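Local structure of PKS (Streptomyces albus, 4OQJ) at the interface of chains A and B. The protein serves as a ketosynthase of the AT-less type I polyketide synthase for oxazolomycin, probably lengthening chains by decarboxylative condensation of a cysteine-bound acyl group with a carrier-bound extender. Coordinates in Å, arbitrary orientation; residue numbers count along the deposited sequence, not the author numbering. Chains: chain A/B, PKS.

Contact 1: the interface of chains A and B. Residues chain A 190-191, 198, 288-289, 439, 441; chain B 174, 184, 186-188.
A:Asn289 and A:Thr441 close over the start of strand 186-190 of chain B, in the dimer interface typical of ketosynthases of the thiolase fold. The CB of A:Asn289 lies 3.4 Å from the backbone oxygen O of B:Gly184 and also meets the hydroxyl OG of B:Ser186. With CG anti to the backbone N (chi1 -172°), its amide carbon then passes the same hydroxyl. At the tip, ND2 turns back into its own chain: it donates to O of A:Gly439 and, almost within the amide plane, to the hydroxyl OG1 of A:Thr441, 3.0 Å away. These two bonds fix the rotation of the amide and position the threonine. A:Thr441 OG1 in turn donates across the interface to the backbone O of B:Ser186 at 2.8 Å, in the carbonyl plane and on a lone pair, so one hydroxyl both accepts and donates. The CG2 of B:Thr174, crossing A:Thr441 at about a right angle, approaches this OG1 to 3.5 Å, and its CB packs on A:Gly439. Farther along the strand, N of A:Asn190 donates to O of B:Ser188 at 2.9 Å and N of B:Ser188 to O of A:Asn190 at 3.1 Å, an antiparallel bridge joining the two 186-190 strands. Between bridge and threonine, A:Val198 CG1 meets B:Val187 CG2 tip to tip at 3.8 Å, while the methyl CG2 of A:Thr191 rests over the backbone at B:Val187.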
ATOM      1  N   ASN A 190       2.839   5.199  -0.147  1.00  8.17           N
ATOM      2  CA  ASN A 190       3.134   6.597  -0.410  1.00  9.87           C
ATOM      3  C   ASN A 190       2.145   7.207  -1.410  1.00 12.23           C
ATOM      4  O   ASN A 190       1.993   6.689  -2.511  1.00 11.91           O
ATOM      5  CB  ASN A 190       4.556   6.720  -0.953  1.00 10.97           C
ATOM      6  CG  ASN A 190       5.599   6.605   0.127  1.00 15.07           C
ATOM      7  OD1 ASN A 190       6.183   5.537   0.346  1.00 14.11           O
ATOM      8  ND2 ASN A 190       5.829   7.708   0.830  1.00 14.79           N
ATOM      9  N   THR A 191       1.491   8.301  -1.009  1.00 11.37           N
ATOM     10  CA  THR A 191       0.595   9.055  -1.882  1.00 13.05           C
ATOM     11  C   THR A 191       0.757  10.546  -1.606  1.00 13.03           C
ATOM     12  O   THR A 191      -0.210  11.304  -1.615  1.00  9.83           O
ATOM     13  CB  THR A 191      -0.887   8.643  -1.665  1.00 17.47           C
ATOM     14  OG1 THR A 191      -1.267   8.905  -0.310  1.00 16.10           O
ATOM     15  CG2 THR A 191      -1.077   7.149  -1.947  1.00 15.71           C
ATOM     16  N   VAL A 198      -4.164   7.189   3.907  1.00  7.68           N
ATOM     17  CA  VAL A 198      -4.124   6.006   3.046  1.00  7.80           C
ATOM     18  C   VAL A 198      -3.518   4.823   3.812  1.00  8.44           C
ATOM     19  O   VAL A 198      -4.036   3.711   3.740  1.00  9.73           O
ATOM     20  CB  VAL A 198      -3.342   6.278   1.743  1.00  9.00           C
ATOM     21  CG1 VAL A 198      -3.202   5.011   0.903  1.00 12.10           C
ATOM     22  CG2 VAL A 198      -4.040   7.371   0.923  1.00  8.66           C
ATOM     23  N   ASN A 288      -9.885   7.563  -2.784  1.00 10.53           N
ATOM     24  CA  ASN A 288     -10.120   7.589  -4.207  1.00  8.76           C
ATOM     25  C   ASN A 288      -9.034   8.427  -4.885  1.00  9.25           C
ATOM     26  O   ASN A 288      -8.080   8.871  -4.231  1.00 11.63           O
ATOM     27  CB  ASN A 288     -11.539   8.110  -4.515  1.00 11.41           C
ATOM     28  CG  ASN A 288     -11.700   9.602  -4.261  1.00 14.80           C
ATOM     29  OD1 ASN A 288     -10.733  10.309  -4.038  1.00 13.92           O
ATOM     30  ND2 ASN A 288     -12.943  10.090  -4.320  1.00 14.59           N
ATOM     31  N   ASN A 289      -9.144   8.597  -6.191  1.00  8.89           N
ATOM     32  CA  ASN A 289      -8.279   9.538  -6.900  1.00  8.68           C
ATOM     33  C   ASN A 289      -9.134  10.407  -7.797  1.00 10.61           C
ATOM     34  O   ASN A 289     -10.166   9.953  -8.323  1.00 11.96           O
ATOM     35  CB  ASN A 289      -7.197   8.813  -7.707  1.00 10.15           C
ATOM     36  CG  ASN A 289      -6.170   9.766  -8.295  1.00 10.98           C
ATOM     37  OD1 ASN A 289      -6.406  10.405  -9.335  1.00  9.80           O
ATOM     38  ND2 ASN A 289      -5.028   9.877  -7.631  1.00 10.44           N
ATOM     39  N   GLY A 439      -1.225  14.904  -6.676  1.00 10.62           N
ATOM     40  CA  GLY A 439      -1.392  13.716  -7.495  1.00 12.08           C
ATOM     41  C   GLY A 439      -2.805  13.169  -7.399  1.00 13.22           C
ATOM     42  O   GLY A 439      -3.192  12.239  -8.133  1.00 13.95           O
ATOM     43  N   THR A 441      -4.769  11.686  -4.905  1.00  8.29           N
ATOM     44  CA  THR A 441      -5.331  10.609  -4.094  1.00  9.48           C
ATOM     45  C   THR A 441      -5.866  11.222  -2.804  1.00 11.60           C
ATOM     46  O   THR A 441      -5.131  11.867  -2.052  1.00 11.64           O
ATOM     47  CB  THR A 441      -4.316   9.497  -3.824  1.00 10.01           C
ATOM     48  OG1 THR A 441      -4.175   8.722  -5.018  1.00 13.75           O
ATOM     49  CG2 THR A 441      -4.792   8.567  -2.693  1.00  9.69           C
TER
ATOM     50  N   THR B 174      -0.067   7.824  -8.901  1.00  8.17           N
ATOM     51  CA  THR B 174      -0.941   8.962  -9.138  1.00 11.55           C
ATOM     52  C   THR B 174      -0.732   9.632 -10.514  1.00 11.22           C
ATOM     53  O   THR B 174      -1.684  10.126 -11.100  1.00  9.67           O
ATOM     54  CB  THR B 174      -0.766  10.026  -8.048  1.00 12.68           C
ATOM     55  OG1 THR B 174       0.596  10.476  -8.032  1.00 13.78           O
ATOM     56  CG2 THR B 174      -1.161   9.452  -6.693  1.00  9.89           C
ATOM     57  N   GLY B 184     -10.142   5.138  -8.821  1.00 11.17           N
ATOM     58  CA  GLY B 184     -10.087   4.298  -7.636  1.00 12.69           C
ATOM     59  C   GLY B 184      -8.876   4.683  -6.795  1.00 12.54           C
ATOM     60  O   GLY B 184      -8.151   5.621  -7.137  1.00  9.79           O
ATOM     61  N   SER B 186      -5.317   5.092  -5.692  1.00 10.33           N
ATOM     62  CA  SER B 186      -4.085   5.078  -6.449  1.00 13.70           C
ATOM     63  C   SER B 186      -2.938   5.250  -5.474  1.00 12.20           C
ATOM     64  O   SER B 186      -2.764   6.314  -4.868  1.00 12.19           O
ATOM     65  CB  SER B 186      -4.115   6.172  -7.515  1.00 18.44           C
ATOM     66  OG  SER B 186      -5.245   5.960  -8.376  1.00 23.04           O
ATOM     67  N   VAL B 187      -2.183   4.180  -5.295  1.00  8.42           N
ATOM     68  CA  VAL B 187      -1.274   4.078  -4.173  1.00  8.46           C
ATOM     69  C   VAL B 187       0.076   3.530  -4.622  1.00  9.39           C
ATOM     70  O   VAL B 187       0.147   2.505  -5.304  1.00  8.77           O
ATOM     71  CB  VAL B 187      -1.862   3.160  -3.070  1.00 10.24           C
ATOM     72  CG1 VAL B 187      -0.947   3.113  -1.841  1.00 13.73           C
ATOM     73  CG2 VAL B 187      -3.245   3.646  -2.663  1.00 10.21           C
ATOM     74  N   SER B 188       1.148   4.215  -4.253  1.00  9.60           N
ATOM     75  CA  SER B 188       2.478   3.656  -4.477  1.00 13.48           C
ATOM     76  C   SER B 188       2.831   2.754  -3.304  1.00 11.85           C
ATOM     77  O   SER B 188       2.756   3.153  -2.139  1.00 12.59           O
ATOM     78  CB  SER B 188       3.527   4.742  -4.671  1.00 14.71           C
ATOM     79  OG  SER B 188       3.190   5.522  -5.808  1.00 17.92           O
TER

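Contact 2: the interface of chains A and B. Residues chain A 135, 187, 202, 206, 211; chain B 198, 201-202, 205.
B:His201 and A:Asp211 meet tip to tip and carry the polar half of this helix-lined contact. The imidazole NE2 donates to carboxylate oxygen OD2 at 2.9 Å, nearly straight (166° at the hydrogen) and within the plane of the ring. It reaches OD2 on the syn side, though the carboxylate is turned 32° from the imidazole. CG of B:His201 anti to its backbone N (chi1 171°) extends the ring from helix 195-209 toward the other subunit. On the anti side the same OD2 accepts from the hydroxyl OG of A:Ser206 at 2.8 Å, so two donors hold it. A:Ser206 OG also shares a short 2.5 Å hydrogen bond with the phenol OH of A:Tyr135. This chain of second-shell hydroxyls steadies the carboxylate, and its negative charge may in turn favour a protonated imidazole. The apolar contacts lie to one side. Besides pairing with B:Val198 as the symmetry twin of the valine pair of contact 1, A:Val187 turns its CG1 tip to tip toward CD1 of B:Leu202, 4.2 Å away. The other methyl of B:Leu202, CD2, slides past A:Tyr135 to within 3.9 Å of its OH, while CB of A:Leu202 lies over one face of the tyrosine ring, toward its rim. The CD1 methyls of A:Leu202 and B:Leu202 stand 4.5 Å apart across the two-fold. The site thus pairs helices 195-209 of the two ketosynthase subunits, joining a small hydrophobic core to an inter-subunit hydrogen bond.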
ATOM      1  N   TYR A 135       1.807  -0.343   8.000  1.00  8.98           N
ATOM      2  CA  TYR A 135       1.694   0.451   6.785  1.00  9.08           C
ATOM      3  C   TYR A 135       2.219   1.856   7.061  1.00  9.59           C
ATOM      4  O   TYR A 135       1.710   2.564   7.922  1.00  9.40           O
ATOM      5  CB  TYR A 135       0.238   0.494   6.305  1.00  9.98           C
ATOM      6  CG  TYR A 135      -0.258  -0.858   5.861  1.00 11.88           C
ATOM      7  CD1 TYR A 135      -0.780  -1.782   6.765  1.00 14.72           C
ATOM      8  CD2 TYR A 135      -0.159  -1.233   4.529  1.00 15.92           C
ATOM      9  CE1 TYR A 135      -1.214  -3.045   6.326  1.00 15.96           C
ATOM     10  CE2 TYR A 135      -0.585  -2.463   4.096  1.00 19.51           C
ATOM     11  CZ  TYR A 135      -1.104  -3.365   4.983  1.00 18.02           C
ATOM     12  OH  TYR A 135      -1.507  -4.594   4.480  1.00 21.59           O
ATOM     13  N   VAL A 187       4.414  -2.863   4.754  1.00  8.42           N
ATOM     14  CA  VAL A 187       4.324  -2.276   3.434  1.00  8.46           C
ATOM     15  C   VAL A 187       4.587  -0.776   3.491  1.00  9.39           C
ATOM     16  O   VAL A 187       3.992  -0.060   4.300  1.00  8.77           O
ATOM     17  CB  VAL A 187       2.926  -2.531   2.812  1.00 10.24           C
ATOM     18  CG1 VAL A 187       2.849  -1.990   1.380  1.00 13.73           C
ATOM     19  CG2 VAL A 187       2.612  -4.020   2.816  1.00 10.21           C
ATOM     20  N   LEU A 202      -5.417   1.318   4.509  1.00 11.87           N
ATOM     21  CA  LEU A 202      -4.955  -0.023   4.151  1.00 14.93           C
ATOM     22  C   LEU A 202      -4.779  -0.902   5.394  1.00 12.22           C
ATOM     23  O   LEU A 202      -5.050  -2.104   5.342  1.00  9.18           O
ATOM     24  CB  LEU A 202      -3.654   0.040   3.352  1.00 13.31           C
ATOM     25  CG  LEU A 202      -3.792   0.714   1.981  1.00 13.62           C
ATOM     26  CD1 LEU A 202      -2.421   0.888   1.353  1.00 17.93           C
ATOM     27  CD2 LEU A 202      -4.724  -0.075   1.059  1.00 11.51           C
ATOM     28  N   SER A 206      -6.581  -4.429   5.841  1.00 18.75           N
ATOM     29  CA  SER A 206      -5.824  -5.611   6.258  1.00 23.37           C
ATOM     30  C   SER A 206      -6.434  -6.282   7.474  1.00 19.39           C
ATOM     31  O   SER A 206      -6.593  -7.506   7.498  1.00 21.04           O
ATOM     32  CB  SER A 206      -4.380  -5.243   6.581  1.00 29.09           C
ATOM     33  OG  SER A 206      -3.525  -5.610   5.533  1.00 30.12           O
ATOM     34  N   ASP A 211      -5.402 -10.251   7.440  1.00 26.10           N
ATOM     35  CA  ASP A 211      -3.954 -10.300   7.260  1.00 25.22           C
ATOM     36  C   ASP A 211      -3.250 -10.289   8.626  1.00 22.72           C
ATOM     37  O   ASP A 211      -2.113 -10.746   8.743  1.00 20.71           O
ATOM     38  CB  ASP A 211      -3.425  -9.104   6.447  1.00 25.56           C
ATOM     39  CG  ASP A 211      -3.738  -9.178   4.955  1.00 26.59           C
ATOM     40  OD1 ASP A 211      -4.129 -10.263   4.477  1.00 31.21           O
ATOM     41  OD2 ASP A 211      -3.564  -8.124   4.258  1.00 18.71           O
TER
ATOM     42  N   VAL B 198       2.935  -7.914  -3.610  1.00  7.68           N
ATOM     43  CA  VAL B 198       2.257  -7.109  -2.593  1.00  7.80           C
ATOM     44  C   VAL B 198       1.255  -6.160  -3.263  1.00  8.44           C
ATOM     45  O   VAL B 198       0.129  -6.019  -2.793  1.00  9.73           O
ATOM     46  CB  VAL B 198       3.263  -6.325  -1.724  1.00  9.00           C
ATOM     47  CG1 VAL B 198       2.547  -5.398  -0.744  1.00 12.10           C
ATOM     48  CG2 VAL B 198       4.169  -7.295  -0.954  1.00  8.66           C
ATOM     49  N   HIS B 201      -1.590  -8.189  -4.149  1.00 10.76           N
ATOM     50  CA  HIS B 201      -2.357  -8.506  -2.948  1.00 11.48           C
ATOM     51  C   HIS B 201      -3.265  -7.346  -2.546  1.00 10.74           C
ATOM     52  O   HIS B 201      -4.459  -7.541  -2.266  1.00  8.83           O
ATOM     53  CB  HIS B 201      -1.413  -8.856  -1.818  1.00 11.37           C
ATOM     54  CG  HIS B 201      -2.079  -8.995  -0.492  1.00 10.97           C
ATOM     55  ND1 HIS B 201      -2.725 -10.145  -0.103  1.00 12.58           N
ATOM     56  CD2 HIS B 201      -2.155  -8.138   0.552  1.00 10.78           C
ATOM     57  CE1 HIS B 201      -3.174  -9.993   1.134  1.00 15.00           C
ATOM     58  NE2 HIS B 201      -2.843  -8.787   1.554  1.00 14.35           N
ATOM     59  N   LEU B 202      -2.726  -6.129  -2.535  1.00 11.87           N
ATOM     60  CA  LEU B 202      -3.533  -4.992  -2.093  1.00 14.93           C
ATOM     61  C   LEU B 202      -4.626  -4.654  -3.114  1.00 12.22           C
ATOM     62  O   LEU B 202      -5.730  -4.264  -2.728  1.00  9.18           O
ATOM     63  CB  LEU B 202      -2.658  -3.769  -1.821  1.00 13.31           C
ATOM     64  CG  LEU B 202      -1.678  -3.946  -0.654  1.00 13.62           C
ATOM     65  CD1 LEU B 202      -0.739  -2.755  -0.586  1.00 17.93           C
ATOM     66  CD2 LEU B 202      -2.416  -4.143   0.672  1.00 11.51           C
ATOM     67  N   LEU B 205      -7.364  -7.057  -2.363  1.00 12.56           N
ATOM     68  CA  LEU B 205      -8.066  -6.625  -1.133  1.00 15.65           C
ATOM     69  C   LEU B 205      -9.003  -5.446  -1.426  1.00 16.41           C
ATOM     70  O   LEU B 205     -10.160  -5.413  -0.985  1.00 16.06           O
ATOM     71  CB  LEU B 205      -7.066  -6.213  -0.057  1.00 23.74           C
ATOM     72  CG  LEU B 205      -7.020  -7.061   1.207  1.00 42.83           C
ATOM     73  CD1 LEU B 205      -6.771  -8.535   0.878  1.00 53.58           C
ATOM     74  CD2 LEU B 205      -5.941  -6.524   2.124  1.00 42.82           C
TER

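Contact 3: the interface of chains A and B. Residues chain A 131, 183-185, 211; chain B 201, 287-289, 311.
A:Arg131 reaches across to B:Glu311 and B:Asn288, burying much surface although its side chain is poorly ordered. As modelled, a bend at chi3 (-102°) places NH1 3.2 Å from the carboxylate oxygen OE1 of B:Glu311. This is a tentative salt bridge in which no N-H is aimed at the oxygen, so charge rather than a directed bond would draw the groups together. The guanidinium also lies against CB of B:Asn288, its plane almost perpendicular to that amide, and one face is covered by O of A:Cys183. That carbonyl receives N of B:Asn289 at 3.1 Å, from well above its plane. A:Asp211, besides its bond to B:His201, works through two waters. Its OD1 meets water 1 at 2.9 Å, which also bonds to N of B:Val287 and to OE2 of B:Glu311. Its backbone O meets water 2 at 2.8 Å, which continues to O of B:Val287. Water 1 thus bridges two carboxylates whose oxygens OD1 and OE2 are 4.5 Å apart, a proximity that may raise the proton affinity of one. A:Pro185 packs on B:Val287, its CB 3.9 Å from CG1. Together these contacts fasten the end of strand 280-289 to the partner's 183-185 loop across the two ketosynthase subunits.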
ATOM      1  N   ARG A 131      -0.433 -11.028  15.627  1.00 23.82           N
ATOM      2  CA  ARG A 131       0.179 -10.801  14.332  1.00 19.30           C
ATOM      3  C   ARG A 131      -0.016  -9.332  13.961  1.00 14.68           C
ATOM      4  O   ARG A 131      -1.137  -8.884  13.748  1.00 16.76           O
ATOM      5  CB  ARG A 131      -0.414 -11.730  13.278  1.00 22.52           C
ATOM      6  CG  ARG A 131       0.128 -11.487  11.893  1.00 30.86           C
ATOM      7  CD  ARG A 131       0.010 -12.716  11.013  1.00 43.57           C
ATOM      8  NE  ARG A 131       1.292 -13.402  10.904  1.00 57.14           N
ATOM      9  CZ  ARG A 131       1.701 -14.084   9.839  1.00 71.59           C
ATOM     10  NH1 ARG A 131       0.924 -14.194   8.766  1.00 80.72           N
ATOM     11  NH2 ARG A 131       2.897 -14.661   9.845  1.00 72.41           N
ATOM     12  N   CYS A 183       5.168  -9.297  12.275  1.00 12.74           N
ATOM     13  CA  CYS A 183       5.121 -10.390  11.306  1.00 10.66           C
ATOM     14  C   CYS A 183       3.918 -10.328  10.370  1.00 11.73           C
ATOM     15  O   CYS A 183       3.737 -11.209   9.522  1.00 10.09           O
ATOM     16  CB  CYS A 183       5.123 -11.725  12.041  1.00 14.39           C
ATOM     17  SG  CYS A 183       6.597 -11.922  13.049  1.00 21.53           S
ATOM     18  N   GLY A 184       3.084  -9.308  10.532  1.00 11.17           N
ATOM     19  CA  GLY A 184       1.994  -9.078   9.598  1.00 12.69           C
ATOM     20  C   GLY A 184       2.537  -8.428   8.333  1.00 12.54           C
ATOM     21  O   GLY A 184       3.747  -8.223   8.205  1.00  9.79           O
ATOM     22  N   PRO A 185       1.657  -8.103   7.379  1.00 12.46           N
ATOM     23  CA  PRO A 185       2.115  -7.379   6.191  1.00 12.18           C
ATOM     24  C   PRO A 185       2.821  -6.099   6.580  1.00 10.21           C
ATOM     25  O   PRO A 185       2.292  -5.336   7.388  1.00  9.33           O
ATOM     26  CB  PRO A 185       0.827  -7.051   5.439  1.00 13.64           C
ATOM     27  CG  PRO A 185      -0.203  -7.879   6.041  1.00 18.36           C
ATOM     28  CD  PRO A 185       0.197  -8.164   7.447  1.00 14.13           C
ATOM     29  N   ASP A 211      -5.402 -10.251   7.440  1.00 26.10           N
ATOM     30  CA  ASP A 211      -3.954 -10.300   7.260  1.00 25.22           C
ATOM     31  C   ASP A 211      -3.250 -10.289   8.626  1.00 22.72           C
ATOM     32  O   ASP A 211      -2.113 -10.746   8.743  1.00 20.71           O
ATOM     33  CB  ASP A 211      -3.425  -9.104   6.447  1.00 25.56           C
ATOM     34  CG  ASP A 211      -3.738  -9.178   4.955  1.00 26.59           C
ATOM     35  OD1 ASP A 211      -4.129 -10.263   4.477  1.00 31.21           O
ATOM     36  OD2 ASP A 211      -3.564  -8.124   4.258  1.00 18.71           O
TER
ATOM     37  N   HIS B 201      -1.590  -8.189  -4.149  1.00 10.76           N
ATOM     38  CA  HIS B 201      -2.357  -8.506  -2.948  1.00 11.48           C
ATOM     39  C   HIS B 201      -3.265  -7.346  -2.546  1.00 10.74           C
ATOM     40  O   HIS B 201      -4.459  -7.541  -2.266  1.00  8.83           O
ATOM     41  CB  HIS B 201      -1.413  -8.856  -1.818  1.00 11.37           C
ATOM     42  CG  HIS B 201      -2.079  -8.995  -0.492  1.00 10.97           C
ATOM     43  ND1 HIS B 201      -2.725 -10.145  -0.103  1.00 12.58           N
ATOM     44  CD2 HIS B 201      -2.155  -8.138   0.552  1.00 10.78           C
ATOM     45  CE1 HIS B 201      -3.174  -9.993   1.134  1.00 15.00           C
ATOM     46  NE2 HIS B 201      -2.843  -8.787   1.554  1.00 14.35           N
ATOM     47  N   VAL B 287       0.391 -12.090   2.320  1.00 10.00           N
ATOM     48  CA  VAL B 287       1.579 -11.302   2.574  1.00 10.77           C
ATOM     49  C   VAL B 287       1.877 -11.361   4.062  1.00 12.44           C
ATOM     50  O   VAL B 287       0.960 -11.252   4.877  1.00 10.36           O
ATOM     51  CB  VAL B 287       1.402  -9.827   2.136  1.00  9.44           C
ATOM     52  CG1 VAL B 287       2.639  -8.988   2.515  1.00 10.12           C
ATOM     53  CG2 VAL B 287       1.114  -9.744   0.660  1.00 10.88           C
ATOM     54  N   ASN B 288       3.148 -11.542   4.418  1.00 10.53           N
ATOM     55  CA  ASN B 288       3.560 -11.464   5.797  1.00  8.76           C
ATOM     56  C   ASN B 288       4.955 -10.837   5.874  1.00  9.25           C
ATOM     57  O   ASN B 288       5.503 -10.393   4.856  1.00 11.63           O
ATOM     58  CB  ASN B 288       3.507 -12.854   6.462  1.00 11.41           C
ATOM     59  CG  ASN B 288       4.604 -13.794   5.982  1.00 14.80           C
ATOM     60  OD1 ASN B 288       5.528 -13.384   5.300  1.00 13.92           O
ATOM     61  ND2 ASN B 288       4.511 -15.071   6.364  1.00 14.59           N
ATOM     62  N   ASN B 289       5.501 -10.749   7.075  1.00  8.89           N
ATOM     63  CA  ASN B 289       6.899 -10.354   7.234  1.00  8.68           C
ATOM     64  C   ASN B 289       7.577 -11.327   8.174  1.00 10.61           C
ATOM     65  O   ASN B 289       6.944 -11.857   9.104  1.00 11.96           O
ATOM     66  CB  ASN B 289       7.024  -8.916   7.749  1.00 10.15           C
ATOM     67  CG  ASN B 289       8.458  -8.414   7.740  1.00 10.98           C
ATOM     68  OD1 ASN B 289       9.253  -8.723   8.645  1.00  9.80           O
ATOM     69  ND2 ASN B 289       8.803  -7.648   6.716  1.00 10.44           N
ATOM     70  N   GLU B 311      -0.543 -19.888   4.025  1.00 20.53           N
ATOM     71  CA  GLU B 311      -1.607 -18.902   4.223  0.50 20.53           C
ATOM     72  C   GLU B 311      -2.325 -18.619   2.916  1.00 18.78           C
ATOM     73  O   GLU B 311      -3.544 -18.495   2.869  1.00 19.50           O
ATOM     74  CB  GLU B 311      -1.051 -17.588   4.799  0.50 20.61           C
ATOM     75  CG  GLU B 311      -2.136 -16.572   5.160  0.50 20.69           C
ATOM     76  CD  GLU B 311      -1.600 -15.234   5.681  0.50 21.41           C
ATOM     77  OE1 GLU B 311      -0.423 -15.143   6.081  0.50 25.60           O
ATOM     78  OE2 GLU B 311      -2.376 -14.263   5.698  0.50 18.21           O
TER
HETATM   79  O   HOH W   1      -2.181 -12.388   4.118  1.00 15.80           O
HETATM   80  O   HOH W   2       0.116 -11.797   7.465  1.00 22.05           O

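Contact 4: the interface of chains A and B. Residues chain A 291, 294-297; chain B 178.
A:Tyr297 lays its backbone and side chain over the phenol ring of B:Tyr178, the apolar centre of this edge of the ketosynthase dimer. Its CA sits over the middle of the ring, 3.7 Å from the centroid, in a CH-pi contact. CG of A:Tyr297 anti to its backbone N (chi1 -174°) carries the side chain onward along B:Tyr178 toward helix 171-180: CB rests against CD2 and CE2, and CD1 of A:Tyr297 reaches CB of B:Tyr178 at 3.6 Å. The two tyrosine side chains cross obliquely, the first ring bearing on the root of the second. B:Tyr178 itself leaves its helix with CG anti to the backbone N (chi1 177°), which sends the ring into the 291-297 loop of chain A, where it hides far more surface than any of its partners here. Toward the tip the cover becomes peptide: N of A:Tyr297 lies 3.3 Å from the phenol carbon CZ, and the backbone of A:Gly296 runs beside the hydroxyl, without a side chain of its own. Beyond CE1 stands CG of A:Lys294, at 4.0 Å, part of an extended chain; this residue also belongs to a potassium site in the crystal. At the polar rim no N or O pairs with the other chain: O of A:Lys294 is 3.9 Å from OH of B:Tyr178. Beside the ring, close to its plane, O of A:Gly291 comes to 3.4 Å from CD1 of B:Tyr178.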
ATOM      1  N   GLY A 291      -8.538  11.336 -10.748  1.00 10.26           N
ATOM      2  CA  GLY A 291      -8.487  10.950 -12.139  1.00 10.75           C
ATOM      3  C   GLY A 291      -8.131  12.162 -12.981  1.00 11.82           C
ATOM      4  O   GLY A 291      -7.410  13.052 -12.514  1.00 14.48           O
ATOM      5  N   LYS A 294      -9.787  17.488 -14.237  1.00 21.39           N
ATOM      6  CA  LYS A 294      -9.386  18.661 -13.480  1.00 23.16           C
ATOM      7  C   LYS A 294      -8.270  19.319 -14.287  1.00 25.20           C
ATOM      8  O   LYS A 294      -7.753  18.718 -15.223  1.00 23.80           O
ATOM      9  CB  LYS A 294      -8.946  18.300 -12.065  1.00 23.43           C
ATOM     10  CG  LYS A 294      -7.665  17.482 -11.952  1.00 23.67           C
ATOM     11  CD  LYS A 294      -7.400  17.184 -10.487  1.00 27.10           C
ATOM     12  CE  LYS A 294      -6.033  16.620 -10.232  1.00 24.44           C
ATOM     13  NZ  LYS A 294      -5.811  16.411  -8.762  1.00 22.91           N
ATOM     14  N   THR A 295      -7.906  20.545 -13.930  1.00 28.64           N
ATOM     15  CA  THR A 295      -7.131  21.409 -14.812  1.00 38.96           C
ATOM     16  C   THR A 295      -5.627  21.161 -14.827  1.00 42.03           C
ATOM     17  O   THR A 295      -4.910  21.766 -15.622  1.00 63.58           O
ATOM     18  CB  THR A 295      -7.341  22.889 -14.437  1.00 58.73           C
ATOM     19  OG1 THR A 295      -6.847  23.123 -13.109  1.00 65.98           O
ATOM     20  CG2 THR A 295      -8.817  23.258 -14.512  1.00 65.30           C
ATOM     21  N   GLY A 296      -5.145  20.281 -13.967  1.00 36.07           N
ATOM     22  CA  GLY A 296      -3.726  19.996 -13.919  1.00 35.13           C
ATOM     23  C   GLY A 296      -3.415  18.960 -12.863  1.00 27.35           C
ATOM     24  O   GLY A 296      -4.183  18.785 -11.934  1.00 25.26           O
ATOM     25  N   TYR A 297      -2.277  18.289 -13.008  1.00 24.86           N
ATOM     26  CA  TYR A 297      -1.849  17.252 -12.078  1.00 23.47           C
ATOM     27  C   TYR A 297      -1.895  17.713 -10.622  1.00 25.69           C
ATOM     28  O   TYR A 297      -2.298  16.954  -9.730  1.00 20.29           O
ATOM     29  CB  TYR A 297      -0.427  16.797 -12.443  1.00 18.02           C
ATOM     30  CG  TYR A 297       0.103  15.623 -11.646  1.00 14.21           C
ATOM     31  CD1 TYR A 297      -0.635  14.447 -11.519  1.00 12.56           C
ATOM     32  CD2 TYR A 297       1.355  15.675 -11.056  1.00 16.40           C
ATOM     33  CE1 TYR A 297      -0.143  13.362 -10.817  1.00 13.44           C
ATOM     34  CE2 TYR A 297       1.858  14.600 -10.355  1.00 17.07           C
ATOM     35  CZ  TYR A 297       1.115  13.437 -10.243  1.00 17.20           C
ATOM     36  OH  TYR A 297       1.621  12.367  -9.526  1.00 18.25           O
TER
ATOM     37  N   TYR B 178      -3.792  10.111 -13.031  1.00  9.37           N
ATOM     38  CA  TYR B 178      -4.105  11.399 -13.635  1.00  9.68           C
ATOM     39  C   TYR B 178      -4.095  11.343 -15.164  1.00 11.07           C
ATOM     40  O   TYR B 178      -4.935  11.957 -15.830  1.00 11.27           O
ATOM     41  CB  TYR B 178      -3.116  12.465 -13.160  1.00  9.87           C
ATOM     42  CG  TYR B 178      -3.352  13.794 -13.822  1.00 11.58           C
ATOM     43  CD1 TYR B 178      -4.515  14.510 -13.558  1.00 13.02           C
ATOM     44  CD2 TYR B 178      -2.432  14.331 -14.725  1.00 15.22           C
ATOM     45  CE1 TYR B 178      -4.767  15.725 -14.165  1.00 16.43           C
ATOM     46  CE2 TYR B 178      -2.672  15.569 -15.345  1.00 16.78           C
ATOM     47  CZ  TYR B 178      -3.852  16.250 -15.054  1.00 19.40           C
ATOM     48  OH  TYR B 178      -4.139  17.454 -15.646  1.00 24.02           O
TER

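Between C-alpha centres, contacts 2 and 3 are about 8 Å apart and share A:Asp211 and B:His201. Contact 1 lies about 14 Å from contact 2 and 13 Å from contact 4; contacts 3 and 4, the outermost, are 35 Å apart. Strand 186-190 serves contacts 1 and 2, helix 195-209 contacts 1, 2 and 3, strand 280-289 contacts 1 and 3, and helix 171-180 contacts 1 and 4. Two-fold symmetry repeats each contact with chains exchanged. The strand and helix flanking the active-site cysteine are thereby built into the dimer, so association probably supports the catalytic centre.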